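CG8862 (Drosophila melanogaster, PDB 3ISM) is endonuclease G, a magnesium-dependent mitochondrial nuclease of the DNA/RNA non-specific endonuclease family that probably cuts both DNA and RNA. Local coordinates at residues M23-P28 / V195-D200; P227-E232 / I243-L248. All coordinates share one frame; numbering follows the deposited sequence. Where two conformers were deposited one is given.

In the fold
From the N terminus the chain runs through helix 16-22 into the loop of residues 23-28, which opens with a beta turn. Contact 1 closes when strand 189-197 of the large mixed sheet brings its end to this loop, 167 residues later. The chain then goes through strand 203-211 to helix 228-235. Contact 2 closes the short excursion made by the rest of the helix and the loop after it. The contacts are in series and neither nests in the other. The centres of contact 1 and contact 2 lie about 12 Å apart. They touch where Ile243 packs on Tyr25 and Val195. Together they join the N-terminal loop, the sheet and the C-terminal loop.

Contact 1 of 2, residues M23-P28 / V195-D200; sequences MKYGFP and VGESAD
Lys24 and Tyr25 both reach for one carboxylate oxygen, OE2 of Glu197. The charged part is a salt bridge, with Lys24 NZ 2.9 Å from Glu197 OE2. NZ comes in on the syn side, 22° out of the carboxylate plane. The Lys24 side chain is extended all the way to its tip, and CG stands anti to the backbone N. This carries the ammonium group across to the strand.

The second polar link is a hydrogen bond given by the phenol. Tyr25 OH lies 2.6 Å from Glu197 OE2, on the anti side and 32° out of plane. Both donors approach from the same face of the carboxylate. Ring and carboxylate planes stand almost at right angles, 85° apart, and OE2 lies at the edge of the ring. Two donors on one oxygen would probably help this glutamate stay ionised.

The apolar contacts are looser. Tyr25 CE1 passes Val195 CG1 at 4.4 Å, obliquely to the ring. Within the turn, Lys24 CG sits 4.0 Å above the ring plane of Tyr25, over its centre. The lysine chain therefore covers one ring face on its way to the salt bridge. Tyr155 of strand 153-161 meets the Tyr25 ring edge-to-face.

The backbone sets up the pair of donors. Residues 23-26 form a type I beta turn, closed by Gly26 N to Met23 O at 3.2 Å. Lys24 and Tyr25 are its two central residues. This beta turn follows helix 16-22 and is pinned by its side chains to the end of an inner strand of the mixed sheet, in the fold of the DNA/RNA non-specific endonucleases.

Contact 2 of 2, residues P227-E232 / I243-L248; sequences PPESVE and INRKQL
Arg245 reaches across to Glu229 and Glu232, and the three form a salt-bridge network. It joins the loop of residues 243-248 to the first turn of helix 228-235. The two glutamates are three residues apart, so both can face the same arginine.

From CB the Arg245 chain runs to CG, which lies 4.0 Å from Glu229 OE2. The chain bends at chi2 (-98°), and Arg245 CD passes Glu229 OE2 at 3.6 Å. Beyond NE the guanidinium meets the helix. Pro228 CB sits over one face of the group, 3.7 Å from Arg245 NH1.

NH1 gives two hydrogen bonds. One runs from Arg245 NH1 to Glu229 OE2 at 3.1 Å, close to the guanidinium plane. This carboxylate is steeply turned from the guanidinium, and its oxygen is met from above its own plane. Glu229 has two conformers, and its contacts with Arg245 are those of the one given. The Glu232 bonds do not depend on it. The other bond runs from Arg245 NH1 to Glu232 OE1 at 3.0 Å. NH2 takes the second oxygen of Glu232, which makes an end-on grip with one nitrogen to each oxygen. The planes are 34° apart, and both oxygens are again approached from above the carboxylate plane. The paired bonds should limit rotation of both groups.

Glu232 is buried, and its OE2 also accepts from the backbone N of Phe239. Phe84 of the second subunit packs on Glu229 and Glu232. The shortest bond of the network is Arg245 NH2 to Glu232 OE2, at 2.7 Å with an N-H...O angle of 148°.

Contact 1 of 2, residues M23-P28 / V195-D200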
ATOM      1  N   MET B  23     -11.804   8.457 -20.324  1.00 26.85           N
ATOM      2  CA  MET B  23     -10.680   7.513 -20.327  1.00 26.67           C
ATOM      3  C   MET B  23     -10.067   7.305 -21.708  1.00 26.89           C
ATOM      4  O   MET B  23      -9.556   6.226 -22.010  1.00 27.50           O
ATOM      5  CB  MET B  23     -11.105   6.154 -19.753  1.00 26.62           C
ATOM      6  CG  MET B  23     -11.780   6.217 -18.381  1.00 26.06           C
ATOM      7  SD  MET B  23     -10.845   7.119 -17.113  1.00 25.58           S
ATOM      8  CE  MET B  23      -9.373   6.112 -16.958  1.00 23.80           C
ATOM      9  N   LYS B  24     -10.122   8.343 -22.532  1.00 26.71           N
ATOM     10  CA  LYS B  24      -9.532   8.371 -23.872  1.00 26.76           C
ATOM     11  C   LYS B  24      -8.089   7.839 -23.958  1.00 26.75           C
ATOM     12  O   LYS B  24      -7.736   7.106 -24.887  1.00 26.61           O
ATOM     13  CB  LYS B  24      -9.558   9.814 -24.377  1.00 26.06           C
ATOM     14  CG  LYS B  24      -8.930  10.028 -25.741  1.00 27.47           C
ATOM     15  CD  LYS B  24      -9.190  11.440 -26.215  1.00 26.88           C
ATOM     16  CE  LYS B  24      -8.453  11.748 -27.478  1.00 28.93           C
ATOM     17  NZ  LYS B  24      -8.898  13.067 -28.010  1.00 29.42           N
ATOM     18  N   TYR B  25      -7.264   8.230 -22.994  1.00 26.43           N
ATOM     19  CA  TYR B  25      -5.839   7.919 -23.040  1.00 26.86           C
ATOM     20  C   TYR B  25      -5.433   6.699 -22.209  1.00 26.84           C
ATOM     21  O   TYR B  25      -4.248   6.445 -22.011  1.00 27.11           O
ATOM     22  CB  TYR B  25      -5.024   9.157 -22.659  1.00 26.52           C
ATOM     23  CG  TYR B  25      -5.124  10.255 -23.703  1.00 26.57           C
ATOM     24  CD1 TYR B  25      -5.713  11.485 -23.404  1.00 26.70           C
ATOM     25  CD2 TYR B  25      -4.662  10.049 -25.003  1.00 27.20           C
ATOM     26  CE1 TYR B  25      -5.824  12.486 -24.366  1.00 26.82           C
ATOM     27  CE2 TYR B  25      -4.751  11.058 -25.977  1.00 27.77           C
ATOM     28  CZ  TYR B  25      -5.334  12.273 -25.644  1.00 26.70           C
ATOM     29  OH  TYR B  25      -5.434  13.263 -26.588  1.00 27.25           O
ATOM     30  N   GLY B  26      -6.416   5.943 -21.734  1.00 26.94           N
ATOM     31  CA  GLY B  26      -6.137   4.690 -21.036  1.00 27.45           C
ATOM     32  C   GLY B  26      -6.467   4.749 -19.566  1.00 27.75           C
ATOM     33  O   GLY B  26      -6.725   5.826 -19.022  1.00 28.26           O
ATOM     34  N   PHE B  27      -6.455   3.582 -18.930  1.00 27.64           N
ATOM     35  CA  PHE B  27      -6.688   3.448 -17.500  1.00 27.74           C
ATOM     36  C   PHE B  27      -5.377   3.347 -16.725  1.00 27.42           C
ATOM     37  O   PHE B  27      -4.585   2.458 -17.000  1.00 27.50           O
ATOM     38  CB  PHE B  27      -7.513   2.171 -17.228  1.00 28.21           C
ATOM     39  CG  PHE B  27      -8.966   2.282 -17.622  1.00 28.69           C
ATOM     40  CD1 PHE B  27      -9.955   2.292 -16.646  1.00 29.36           C
ATOM     41  CD2 PHE B  27      -9.341   2.361 -18.960  1.00 29.18           C
ATOM     42  CE1 PHE B  27     -11.309   2.388 -16.992  1.00 29.55           C
ATOM     43  CE2 PHE B  27     -10.694   2.463 -19.325  1.00 31.31           C
ATOM     44  CZ  PHE B  27     -11.681   2.477 -18.326  1.00 30.81           C
ATOM     45  N   PRO B  28      -5.157   4.228 -15.729  1.00 27.35           N
ATOM     46  CA  PRO B  28      -3.962   4.067 -14.868  1.00 27.81           C
ATOM     47  C   PRO B  28      -3.854   2.696 -14.173  1.00 28.23           C
ATOM     48  O   PRO B  28      -2.742   2.178 -13.981  1.00 27.77           O
ATOM     49  CB  PRO B  28      -4.123   5.187 -13.825  1.00 27.74           C
ATOM     50  CG  PRO B  28      -4.955   6.231 -14.549  1.00 26.90           C
ATOM     51  CD  PRO B  28      -5.955   5.401 -15.324  1.00 27.05           C
ATOM     52  N   VAL B 195      -2.854  16.279 -19.240  1.00 29.16           N
ATOM     53  CA  VAL B 195      -2.546  16.442 -20.654  1.00 29.04           C
ATOM     54  C   VAL B 195      -3.545  17.401 -21.278  1.00 29.85           C
ATOM     55  O   VAL B 195      -4.751  17.185 -21.190  1.00 29.55           O
ATOM     56  CB  VAL B 195      -2.550  15.072 -21.414  1.00 29.32           C
ATOM     57  CG1 VAL B 195      -2.654  15.256 -22.939  1.00 27.57           C
ATOM     58  CG2 VAL B 195      -1.321  14.255 -21.060  1.00 26.91           C
ATOM     59  N   GLY B 196      -3.035  18.467 -21.893  1.00 30.42           N
ATOM     60  CA  GLY B 196      -3.863  19.396 -22.654  1.00 31.23           C
ATOM     61  C   GLY B 196      -3.695  19.171 -24.141  1.00 32.30           C
ATOM     62  O   GLY B 196      -2.589  18.901 -24.614  1.00 32.06           O
ATOM     63  N   GLU B 197      -4.801  19.271 -24.872  1.00 33.37           N
ATOM     64  CA  GLU B 197      -4.804  19.183 -26.329  1.00 34.97           C
ATOM     65  C   GLU B 197      -4.956  20.582 -26.897  1.00 35.64           C
ATOM     66  O   GLU B 197      -5.969  21.231 -26.649  1.00 35.68           O
ATOM     67  CB  GLU B 197      -5.983  18.338 -26.815  1.00 34.67           C
ATOM     68  CG  GLU B 197      -6.021  16.910 -26.292  1.00 35.55           C
ATOM     69  CD  GLU B 197      -7.263  16.161 -26.748  1.00 36.13           C
ATOM     70  OE1 GLU B 197      -8.150  16.782 -27.371  1.00 38.54           O
ATOM     71  OE2 GLU B 197      -7.363  14.951 -26.475  1.00 38.64           O
ATOM     72  N   SER B 198      -3.963  21.050 -27.651  1.00 36.59           N
ATOM     73  CA  SER B 198      -4.028  22.377 -28.266  0.50 37.54           C
ATOM     74  C   SER B 198      -4.911  22.350 -29.506  1.00 38.05           C
ATOM     75  O   SER B 198      -5.459  21.297 -29.854  1.00 38.46           O
ATOM     76  CB  SER B 198      -2.630  22.887 -28.612  0.50 37.38           C
ATOM     77  OG  SER B 198      -1.876  23.116 -27.435  0.50 37.55           O
ATOM     78  N   ALA B 199      -5.041  23.504 -30.162  1.00 39.08           N
ATOM     79  CA  ALA B 199      -5.860  23.668 -31.362  1.00 40.04           C
ATOM     80  C   ALA B 199      -5.347  22.785 -32.492  1.00 40.79           C
ATOM     81  O   ALA B 199      -6.109  22.000 -33.070  1.00 41.26           O
ATOM     82  CB  ALA B 199      -5.888  25.120 -31.787  1.00 40.04           C
ATOM     83  N   ASP B 200      -4.051  22.904 -32.790  1.00 41.31           N
ATOM     84  CA  ASP B 200      -3.368  21.929 -33.642  1.00 41.56           C
ATOM     85  C   ASP B 200      -3.345  20.620 -32.880  1.00 41.61           C
ATOM     86  O   ASP B 200      -3.838  20.553 -31.754  1.00 41.81           O
ATOM     87  CB  ASP B 200      -1.949  22.390 -33.993  1.00 41.74           C
ATOM     88  CG  ASP B 200      -1.246  23.080 -32.831  1.00 41.89           C
ATOM     89  OD1 ASP B 200      -1.331  22.579 -31.689  1.00 40.02           O
ATOM     90  OD2 ASP B 200      -0.605  24.128 -33.069  1.00 41.54           O
TER

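Contact 2 of 2, residues P227-E232 / I243-L248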
ATOM      1  N   PRO B 227       8.993  15.115 -12.985  1.00 30.57           N
ATOM      2  CA  PRO B 227       8.832  14.257 -14.157  1.00 30.76           C
ATOM      3  C   PRO B 227       7.737  13.219 -13.950  1.00 30.77           C
ATOM      4  O   PRO B 227       7.702  12.583 -12.905  1.00 31.49           O
ATOM      5  CB  PRO B 227      10.193  13.561 -14.272  1.00 31.08           C
ATOM      6  CG  PRO B 227      11.150  14.545 -13.690  1.00 30.97           C
ATOM      7  CD  PRO B 227      10.407  15.164 -12.539  1.00 30.37           C
ATOM      8  N   PRO B 228       6.842  13.048 -14.944  1.00 30.73           N
ATOM      9  CA  PRO B 228       5.703  12.125 -14.818  1.00 30.87           C
ATOM     10  C   PRO B 228       6.104  10.693 -14.473  1.00 30.86           C
ATOM     11  O   PRO B 228       5.374  10.026 -13.748  1.00 31.21           O
ATOM     12  CB  PRO B 228       5.049  12.174 -16.202  1.00 30.52           C
ATOM     13  CG  PRO B 228       6.072  12.789 -17.110  1.00 30.71           C
ATOM     14  CD  PRO B 228       6.856  13.726 -16.251  1.00 30.95           C
ATOM     15  N   GLU B 229       7.266  10.258 -14.965  1.00 31.13           N
ATOM     16  CA  GLU B 229       7.787   8.914 -14.730  0.50 31.35           C
ATOM     17  C   GLU B 229       8.091   8.689 -13.255  1.00 31.59           C
ATOM     18  O   GLU B 229       7.959   7.587 -12.742  1.00 32.12           O
ATOM     19  CB  GLU B 229       9.055   8.681 -15.560  0.50 31.37           C
ATOM     20  CG  GLU B 229       8.837   8.665 -17.080  0.50 30.83           C
ATOM     21  CD  GLU B 229       8.773  10.053 -17.708  0.50 30.07           C
ATOM     22  OE1 GLU B 229       9.165  11.041 -17.038  0.50 29.03           O
ATOM     23  OE2 GLU B 229       8.330  10.148 -18.878  0.50 27.83           O
ATOM     24  N   SER B 230       8.491   9.748 -12.559  1.00 31.29           N
ATOM     25  CA  SER B 230       8.727   9.605 -11.122  1.00 31.64           C
ATOM     26  C   SER B 230       7.404   9.481 -10.361  1.00 31.20           C
ATOM     27  O   SER B 230       7.339   8.772  -9.360  1.00 32.44           O
ATOM     28  CB  SER B 230       9.540  10.766 -10.580  1.00 31.71           C
ATOM     29  OG  SER B 230       8.744  11.922 -10.620  1.00 34.38           O
ATOM     30  N   VAL B 231       6.345  10.135 -10.839  1.00 30.04           N
ATOM     31  CA  VAL B 231       4.996   9.914 -10.270  1.00 29.13           C
ATOM     32  C   VAL B 231       4.537   8.464 -10.520  1.00 29.46           C
ATOM     33  O   VAL B 231       4.002   7.813  -9.635  1.00 29.27           O
ATOM     34  CB  VAL B 231       3.921  10.896 -10.854  1.00 29.09           C
ATOM     35  CG1 VAL B 231       2.589  10.745 -10.112  1.00 28.12           C
ATOM     36  CG2 VAL B 231       4.382  12.362 -10.803  1.00 25.27           C
ATOM     37  N   GLU B 232       4.744   7.982 -11.749  1.00 29.91           N
ATOM     38  CA  GLU B 232       4.396   6.623 -12.136  1.00 30.60           C
ATOM     39  C   GLU B 232       5.109   5.591 -11.276  1.00 30.78           C
ATOM     40  O   GLU B 232       4.502   4.661 -10.770  1.00 30.97           O
ATOM     41  CB  GLU B 232       4.719   6.407 -13.619  1.00 30.31           C
ATOM     42  CG  GLU B 232       3.757   7.184 -14.523  1.00 32.13           C
ATOM     43  CD  GLU B 232       4.005   7.013 -16.001  1.00 31.85           C
ATOM     44  OE1 GLU B 232       5.177   6.938 -16.402  1.00 34.52           O
ATOM     45  OE2 GLU B 232       3.021   6.975 -16.771  1.00 34.36           O
ATOM     46  N   ILE B 243      -0.568   7.426 -24.957  1.00 37.68           N
ATOM     47  CA  ILE B 243       0.373   8.397 -25.527  1.00 38.31           C
ATOM     48  C   ILE B 243       1.825   7.940 -25.355  1.00 38.42           C
ATOM     49  O   ILE B 243       2.280   7.719 -24.237  1.00 38.33           O
ATOM     50  CB  ILE B 243       0.227   9.784 -24.858  1.00 38.45           C
ATOM     51  CG1 ILE B 243      -1.240  10.220 -24.844  1.00 38.85           C
ATOM     52  CG2 ILE B 243       1.113  10.832 -25.561  1.00 38.15           C
ATOM     53  CD1 ILE B 243      -1.510  11.517 -24.082  1.00 38.71           C
ATOM     54  N   ASN B 244       2.540   7.790 -26.465  1.00 38.96           N
ATOM     55  CA  ASN B 244       4.001   7.651 -26.446  1.00 39.25           C
ATOM     56  C   ASN B 244       4.585   9.015 -26.029  1.00 38.98           C
ATOM     57  O   ASN B 244       4.270  10.037 -26.634  1.00 39.10           O
ATOM     58  CB  ASN B 244       4.482   7.220 -27.845  1.00 39.65           C
ATOM     59  CG  ASN B 244       6.006   7.148 -27.982  1.00 40.44           C
ATOM     60  OD1 ASN B 244       6.756   7.128 -27.004  1.00 41.37           O
ATOM     61  ND2 ASN B 244       6.462   7.092 -29.227  1.00 43.02           N
ATOM     62  N   ARG B 245       5.428   9.021 -24.997  1.00 38.89           N
ATOM     63  CA  ARG B 245       5.985  10.271 -24.450  1.00 38.98           C
ATOM     64  C   ARG B 245       6.873  11.009 -25.454  1.00 39.17           C
ATOM     65  O   ARG B 245       7.129  12.210 -25.304  1.00 39.06           O
ATOM     66  CB  ARG B 245       6.773  10.005 -23.158  1.00 39.05           C
ATOM     67  CG  ARG B 245       5.959   9.415 -22.016  1.00 38.43           C
ATOM     68  CD  ARG B 245       5.493  10.459 -21.001  1.00 36.41           C
ATOM     69  NE  ARG B 245       4.308   9.971 -20.303  1.00 36.63           N
ATOM     70  CZ  ARG B 245       4.306   9.367 -19.118  1.00 35.53           C
ATOM     71  NH1 ARG B 245       5.436   9.192 -18.440  1.00 35.22           N
ATOM     72  NH2 ARG B 245       3.157   8.962 -18.599  1.00 34.72           N
ATOM     73  N   LYS B 246       7.330  10.286 -26.479  1.00 39.22           N
ATOM     74  CA  LYS B 246       8.113  10.873 -27.555  1.00 39.42           C
ATOM     75  C   LYS B 246       7.243  11.684 -28.508  1.00 39.15           C
ATOM     76  O   LYS B 246       7.759  12.398 -29.367  1.00 39.05           O
ATOM     77  CB  LYS B 246       8.873   9.790 -28.325  1.00 39.83           C
ATOM     78  CG  LYS B 246       9.970   9.116 -27.510  1.00 41.36           C
ATOM     79  CD  LYS B 246      10.905   8.315 -28.410  1.00 43.82           C
ATOM     80  CE  LYS B 246      12.111   7.790 -27.638  1.00 44.52           C
ATOM     81  NZ  LYS B 246      11.701   6.840 -26.564  1.00 45.09           N
ATOM     82  N   GLN B 247       5.924  11.573 -28.358  1.00 38.93           N
ATOM     83  CA  GLN B 247       5.003  12.351 -29.197  1.00 38.72           C
ATOM     84  C   GLN B 247       4.324  13.512 -28.460  1.00 37.64           C
ATOM     85  O   GLN B 247       3.459  14.183 -29.019  1.00 37.62           O
ATOM     86  CB  GLN B 247       3.964  11.443 -29.863  1.00 39.06           C
ATOM     87  CG  GLN B 247       4.387  10.964 -31.240  1.00 41.13           C
ATOM     88  CD  GLN B 247       3.519   9.832 -31.758  1.00 43.16           C
ATOM     89  OE1 GLN B 247       3.082   8.963 -30.993  1.00 43.36           O
ATOM     90  NE2 GLN B 247       3.267   9.833 -33.067  1.00 42.87           N
ATOM     91  N   LEU B 248       4.713  13.740 -27.208  1.00 36.13           N
ATOM     92  CA  LEU B 248       4.291  14.937 -26.503  1.00 34.64           C
ATOM     93  C   LEU B 248       5.056  16.117 -27.100  1.00 34.30           C
ATOM     94  O   LEU B 248       6.130  15.939 -27.684  1.00 34.54           O
ATOM     95  CB  LEU B 248       4.566  14.822 -25.004  1.00 33.90           C
ATOM     96  CG  LEU B 248       3.641  13.891 -24.220  1.00 33.32           C
ATOM     97  CD1 LEU B 248       4.120  13.691 -22.787  1.00 29.91           C
ATOM     98  CD2 LEU B 248       2.195  14.396 -24.258  1.00 30.58           C
TER